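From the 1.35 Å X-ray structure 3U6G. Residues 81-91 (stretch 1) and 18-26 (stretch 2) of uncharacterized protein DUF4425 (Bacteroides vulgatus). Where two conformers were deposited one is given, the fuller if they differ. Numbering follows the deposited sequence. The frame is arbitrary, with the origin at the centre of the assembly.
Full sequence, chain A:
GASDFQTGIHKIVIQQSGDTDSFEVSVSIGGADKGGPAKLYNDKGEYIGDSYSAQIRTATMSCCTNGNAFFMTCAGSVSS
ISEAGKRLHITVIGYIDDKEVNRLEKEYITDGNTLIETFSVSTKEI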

ATOM      1  N   ILE A  81       8.305  17.905  11.817  1.00 27.25           N
ATOM      2  CA  ILE A  81       7.999  18.855  12.892  1.00 32.54           C
ATOM      3  C   ILE A  81       8.956  20.052  12.862  1.00 35.53           C
ATOM      4  O   ILE A  81       9.015  20.823  13.820  1.00 35.10           O
ATOM      5  CB  ILE A  81       8.087  18.196  14.294  1.00 35.52           C
ATOM      6  CG1 ILE A  81       9.466  17.541  14.507  1.00 34.84           C
ATOM      7  CG2 ILE A  81       6.953  17.201  14.466  1.00 37.64           C
ATOM      8  CD1 ILE A  81       9.817  17.291  15.971  1.00 43.36           C
ATOM      9  N   SER A  82       9.694  20.199  11.760  1.00 30.03           N
ATOM     10  CA  SER A  82      10.710  21.248  11.624  1.00 32.86           C
ATOM     11  C   SER A  82      10.091  22.640  11.580  1.00 32.11           C
ATOM     12  O   SER A  82       8.876  22.799  11.417  1.00 33.85           O
ATOM     13  CB  SER A  82      11.537  21.041  10.345  1.00 32.23           C
ATOM     14  OG  SER A  82      12.325  19.865  10.400  1.00 35.56           O
ATOM     15  N   GLU A  83      10.945  23.646  11.738  1.00 31.00           N
ATOM     16  CA  GLU A  83      10.568  25.042  11.556  0.50 34.42           C
ATOM     17  C   GLU A  83      10.050  25.264  10.134  1.00 35.42           C
ATOM     18  O   GLU A  83      10.329  24.457   9.235  1.00 34.96           O
ATOM     19  CB  GLU A  83      11.774  25.957  11.831  0.50 35.87           C
ATOM     20  CG  GLU A  83      12.942  25.800  10.843  0.50 33.08           C
ATOM     21  CD  GLU A  83      14.222  26.462  11.326  0.50 38.08           C
ATOM     22  OE1 GLU A  83      14.141  27.402  12.149  0.50 42.62           O
ATOM     23  OE2 GLU A  83      15.310  26.046  10.876  0.50 44.35           O
ATOM     24  N   ALA A  84       9.309  26.354   9.929  1.00 29.79           N
ATOM     25  CA  ALA A  84       8.756  26.688   8.613  1.00 28.29           C
ATOM     26  C   ALA A  84       9.860  26.862   7.564  1.00 30.23           C
ATOM     27  O   ALA A  84      10.986  27.234   7.890  1.00 35.51           O
ATOM     28  CB  ALA A  84       7.887  27.954   8.694  1.00 29.08           C
ATOM     29  N   GLY A  85       9.542  26.560   6.304  1.00 26.68           N
ATOM     30  CA  GLY A  85      10.460  26.844   5.196  1.00 30.33           C
ATOM     31  C   GLY A  85      11.422  25.743   4.791  1.00 30.08           C
ATOM     32  O   GLY A  85      12.307  25.958   3.960  1.00 38.38           O
ATOM     33  N   LYS A  86      11.269  24.556   5.367  1.00 28.24           N
ATOM     34  CA  LYS A  86      12.034  23.399   4.906  1.00 26.91           C
ATOM     35  C   LYS A  86      11.316  22.783   3.706  1.00 24.06           C
ATOM     36  O   LYS A  86      10.085  22.759   3.686  1.00 29.06           O
ATOM     37  CB  LYS A  86      12.179  22.373   6.028  1.00 26.44           C
ATOM     38  CG  LYS A  86      12.947  22.890   7.228  1.00 29.80           C
ATOM     39  CD  LYS A  86      14.418  23.078   6.889  1.00 29.59           C
ATOM     40  CE  LYS A  86      15.187  23.718   8.059  1.00 38.22           C
ATOM     41  NZ  LYS A  86      16.628  23.949   7.760  1.00 39.29           N
ATOM     42  N   ARG A  87      12.086  22.295   2.732  1.00 29.01           N
ATOM     43  CA  ARG A  87      11.562  21.889   1.425  1.00 29.50           C
ATOM     44  C   ARG A  87      11.980  20.467   1.035  1.00 31.86           C
ATOM     45  O   ARG A  87      13.140  20.094   1.194  1.00 34.22           O
ATOM     46  CB  ARG A  87      12.050  22.858   0.342  1.00 34.09           C
ATOM     47  CG  ARG A  87      11.654  24.308   0.584  1.00 35.07           C
ATOM     48  N   LEU A  88      11.038  19.683   0.509  1.00 30.36           N
ATOM     49  CA  LEU A  88      11.338  18.328   0.050  1.00 27.34           C
ATOM     50  C   LEU A  88      10.693  18.053  -1.298  1.00 23.86           C
ATOM     51  O   LEU A  88       9.516  18.374  -1.511  1.00 28.19           O
ATOM     52  CB  LEU A  88      10.831  17.285   1.045  1.00 28.92           C
ATOM     53  CG  LEU A  88      11.246  15.834   0.762  1.00 28.45           C
ATOM     54  CD1 LEU A  88      12.703  15.629   1.089  1.00 29.22           C
ATOM     55  CD2 LEU A  88      10.381  14.854   1.556  1.00 26.23           C
ATOM     56  N   HIS A  89      11.486  17.467  -2.189  1.00 25.08           N
ATOM     57  CA  HIS A  89      10.856  16.925  -3.368  0.50 26.08           C
ATOM     58  C   HIS A  89      10.957  15.414  -3.400  1.00 23.21           C
ATOM     59  O   HIS A  89      11.936  14.796  -3.025  1.00 28.52           O
ATOM     60  CB  HIS A  89      11.335  17.575  -4.653  0.50 20.02           C
ATOM     61  CG  HIS A  89      10.434  17.317  -5.820  0.50 17.95           C
ATOM     62  ND1 HIS A  89       9.498  18.228  -6.256  0.50 18.82           N
ATOM     63  CD2 HIS A  89      10.328  16.246  -6.646  0.50 19.52           C
ATOM     64  CE1 HIS A  89       8.856  17.735  -7.298  0.50 22.27           C
ATOM     65  NE2 HIS A  89       9.332  16.528  -7.547  0.50 21.24           N
ATOM     66  N   ILE A  90       9.820  14.827  -3.767  1.00 25.10           N
ATOM     67  CA  ILE A  90       9.678  13.366  -3.874  1.00 24.62           C
ATOM     68  C   ILE A  90       9.194  13.064  -5.284  1.00 22.43           C
ATOM     69  O   ILE A  90       8.222  13.667  -5.742  1.00 23.49           O
ATOM     70  CB  ILE A  90       8.642  12.782  -2.867  1.00 24.62           C
ATOM     71  CG1 ILE A  90       9.182  12.842  -1.437  1.00 29.47           C
ATOM     72  CG2 ILE A  90       8.274  11.334  -3.226  1.00 28.50           C
ATOM     73  CD1 ILE A  90      10.198  11.763  -1.103  1.00 33.84           C
ATOM     74  N   THR A  91       9.892  12.156  -5.967  1.00 20.25           N
ATOM     75  CA  THR A  91       9.431  11.603  -7.235  1.00 18.24           C
ATOM     76  C   THR A  91       9.258  10.092  -7.088  1.00 16.91           C
ATOM     77  O   THR A  91      10.148   9.408  -6.584  1.00 19.76           O
ATOM     78  CB  THR A  91      10.424  11.864  -8.361  1.00 20.68           C
ATOM     79  OG1 THR A  91      10.637  13.272  -8.504  1.00 23.98           O
ATOM     80  CG2 THR A  91       9.913  11.285  -9.682  1.00 21.68           C
TER
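Stretch 2 18-26: GDTDSFEVS

Stretch 2 meets the first part of the strand 87-91 and the loop before it, and the contact is organised round L88, F23 and S22, with K86 covering as much surface as S22. The two chains run antiparallel where they pair, at a single bridge: L88 and G18 form a non-hydrogen-bonded pair with L88 CA and G18 CA 4.5 Å apart. From G18 the chain leaves the strand through D19, makes a short 3-10 turn over 20-22, tied by S22 N to D19 O at 2.9 Å, and returns to extended conformation at F23, entering a strand at E24. The 525 Å² buried between the stretches therefore comes from a turn and its flanks, not from a long ladder.

The polar anchor is a two-way grip of D19 on the backbone of R87. D19 N donates to R87 O at 2.6 Å, and R87 N donates to D19 OD2 at 2.8 Å, so one residue satisfies both the amide and the carbonyl of its partner, using its main chain for one and its carboxylate for the other. G18 makes room for this approach. Its phi/psi of 122/-146 calls for glycine by itself, and a CB there would lie 2.2 Å from R87 O; without one, G18 CA comes to 3.3 Å from R87 O in a CA-H...O contact.

Beneath the turn, L88 points toward stretch 2 and covers more area than any other residue of the contact. Its CB sits over one face of the F23 ring, 3.7 Å from the ring centroid and only 12° off the normal. The leucine branches reach further: L88 CD1 lies 3.8 Å from T20 CG2, and L88 CD2 lies 3.7 Å from V25 CG2. I90 extends the apolar layer, its CD1 3.9 Å from V25 CG1. At the ring's edge, K86 O is 3.6 Å from F23 CZ.

At the other end, S22 turns toward the loop. K86 lays its aliphatic chain along it, CD 3.4 Å from S22 OG, while S82 OG packs 3.2 Å from S22 CB. Two waters join them: one bridges S22 OG and S82 OG, 2.8 Å from each, and another donates to S22 O at 3.0 Å while accepting from I81 N at 2.9 Å. The rule to read here is a leucine CB laid over a phenylalanine face, pinned by an aspartate on the strand backbone and finished by water at the loop.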

ATOM      1  N   GLY A  18      16.060  17.790  -1.319  1.00 30.56           N
ATOM      2  CA  GLY A  18      15.705  18.971  -0.540  1.00 26.16           C
ATOM      3  C   GLY A  18      16.329  18.876   0.831  1.00 24.19           C
ATOM      4  O   GLY A  18      17.407  18.318   0.987  1.00 31.72           O
ATOM      5  N   ASP A  19      15.614  19.402   1.821  1.00 29.15           N
ATOM      6  CA  ASP A  19      16.044  19.358   3.209  1.00 28.61           C
ATOM      7  C   ASP A  19      15.664  17.986   3.798  1.00 28.02           C
ATOM      8  O   ASP A  19      14.817  17.888   4.686  1.00 29.70           O
ATOM      9  CB  ASP A  19      15.393  20.523   3.972  1.00 32.66           C
ATOM     10  CG  ASP A  19      15.710  21.880   3.336  1.00 32.87           C
ATOM     11  OD1 ASP A  19      16.894  22.112   3.029  1.00 41.14           O
ATOM     12  OD2 ASP A  19      14.784  22.698   3.126  1.00 33.29           O
ATOM     13  N   THR A  20      16.307  16.939   3.286  1.00 27.47           N
ATOM     14  CA  THR A  20      15.921  15.557   3.571  1.00 27.52           C
ATOM     15  C   THR A  20      16.047  15.184   5.041  1.00 31.51           C
ATOM     16  O   THR A  20      15.305  14.329   5.521  1.00 30.49           O
ATOM     17  CB  THR A  20      16.717  14.535   2.717  1.00 28.31           C
ATOM     18  OG1 THR A  20      18.118  14.671   2.964  1.00 34.71           O
ATOM     19  CG2 THR A  20      16.432  14.740   1.224  1.00 32.52           C
ATOM     20  N   ASP A  21      16.954  15.840   5.761  1.00 32.81           N
ATOM     21  CA  ASP A  21      17.096  15.592   7.196  1.00 32.67           C
ATOM     22  C   ASP A  21      15.957  16.180   8.028  1.00 31.42           C
ATOM     23  O   ASP A  21      15.844  15.869   9.205  1.00 36.20           O
ATOM     24  CB  ASP A  21      18.439  16.127   7.694  1.00 37.00           C
ATOM     25  CG  ASP A  21      19.613  15.417   7.057  1.00 42.39           C
ATOM     26  OD1 ASP A  21      19.535  14.181   6.890  1.00 51.03           O
ATOM     27  OD2 ASP A  21      20.607  16.090   6.713  1.00 50.80           O
ATOM     28  N   SER A  22      15.120  17.023   7.419  1.00 24.71           N
ATOM     29  CA  SER A  22      13.987  17.644   8.114  1.00 28.47           C
ATOM     30  C   SER A  22      12.690  16.864   7.931  1.00 21.30           C
ATOM     31  O   SER A  22      11.672  17.202   8.536  1.00 28.19           O
ATOM     32  CB  SER A  22      13.810  19.084   7.637  1.00 29.41           C
ATOM     33  OG  SER A  22      14.963  19.851   7.944  1.00 30.92           O
ATOM     34  N   PHE A  23      12.732  15.794   7.136  1.00 22.68           N
ATOM     35  CA  PHE A  23      11.531  15.024   6.822  1.00 21.71           C
ATOM     36  C   PHE A  23      11.759  13.532   7.039  1.00 21.67           C
ATOM     37  O   PHE A  23      12.844  13.016   6.792  1.00 22.92           O
ATOM     38  CB  PHE A  23      11.129  15.207   5.354  1.00 22.16           C
ATOM     39  CG  PHE A  23      10.705  16.605   4.991  1.00 20.63           C
ATOM     40  CD1 PHE A  23      11.654  17.557   4.671  1.00 26.23           C
ATOM     41  CD2 PHE A  23       9.360  16.951   4.928  1.00 22.30           C
ATOM     42  CE1 PHE A  23      11.275  18.849   4.301  1.00 26.51           C
ATOM     43  CE2 PHE A  23       8.971  18.219   4.554  1.00 24.50           C
ATOM     44  CZ  PHE A  23       9.943  19.183   4.251  1.00 26.51           C
ATOM     45  N   GLU A  24      10.712  12.855   7.496  1.00 20.46           N
ATOM     46  CA  GLU A  24      10.691  11.398   7.544  0.50 20.59           C
ATOM     47  C   GLU A  24       9.785  10.906   6.418  1.00 18.44           C
ATOM     48  O   GLU A  24       8.621  11.301   6.327  1.00 19.75           O
ATOM     49  CB  GLU A  24      10.195  10.904   8.910  0.50 21.85           C
ATOM     50  CG  GLU A  24      11.181  11.149  10.048  0.50 22.12           C
ATOM     51  N   VAL A  25      10.332  10.067   5.547  1.00 19.38           N
ATOM     52  CA  VAL A  25       9.598   9.534   4.408  1.00 18.43           C
ATOM     53  C   VAL A  25       9.596   8.016   4.501  1.00 17.43           C
ATOM     54  O   VAL A  25      10.656   7.389   4.513  1.00 20.58           O
ATOM     55  CB  VAL A  25      10.242   9.947   3.069  1.00 18.75           C
ATOM     56  CG1 VAL A  25       9.373   9.461   1.919  1.00 21.74           C
ATOM     57  CG2 VAL A  25      10.446  11.476   3.012  1.00 22.52           C
ATOM     58  N   SER A  26       8.411   7.434   4.600  1.00 19.92           N
ATOM     59  CA  SER A  26       8.249   5.989   4.703  0.50 19.30           C
ATOM     60  C   SER A  26       7.376   5.501   3.561  1.00 20.55           C
ATOM     61  O   SER A  26       6.450   6.202   3.167  1.00 21.69           O
ATOM     62  CB  SER A  26       7.605   5.634   6.040  0.50 20.73           C
ATOM     63  OG  SER A  26       8.495   5.911   7.102  0.50 22.12           O
TER
HETATM   64  O   HOH W   1      11.131  17.136  11.502  1.00 40.46           O
HETATM   65  O   HOH W   2      15.085  20.273  10.727  1.00 48.18           O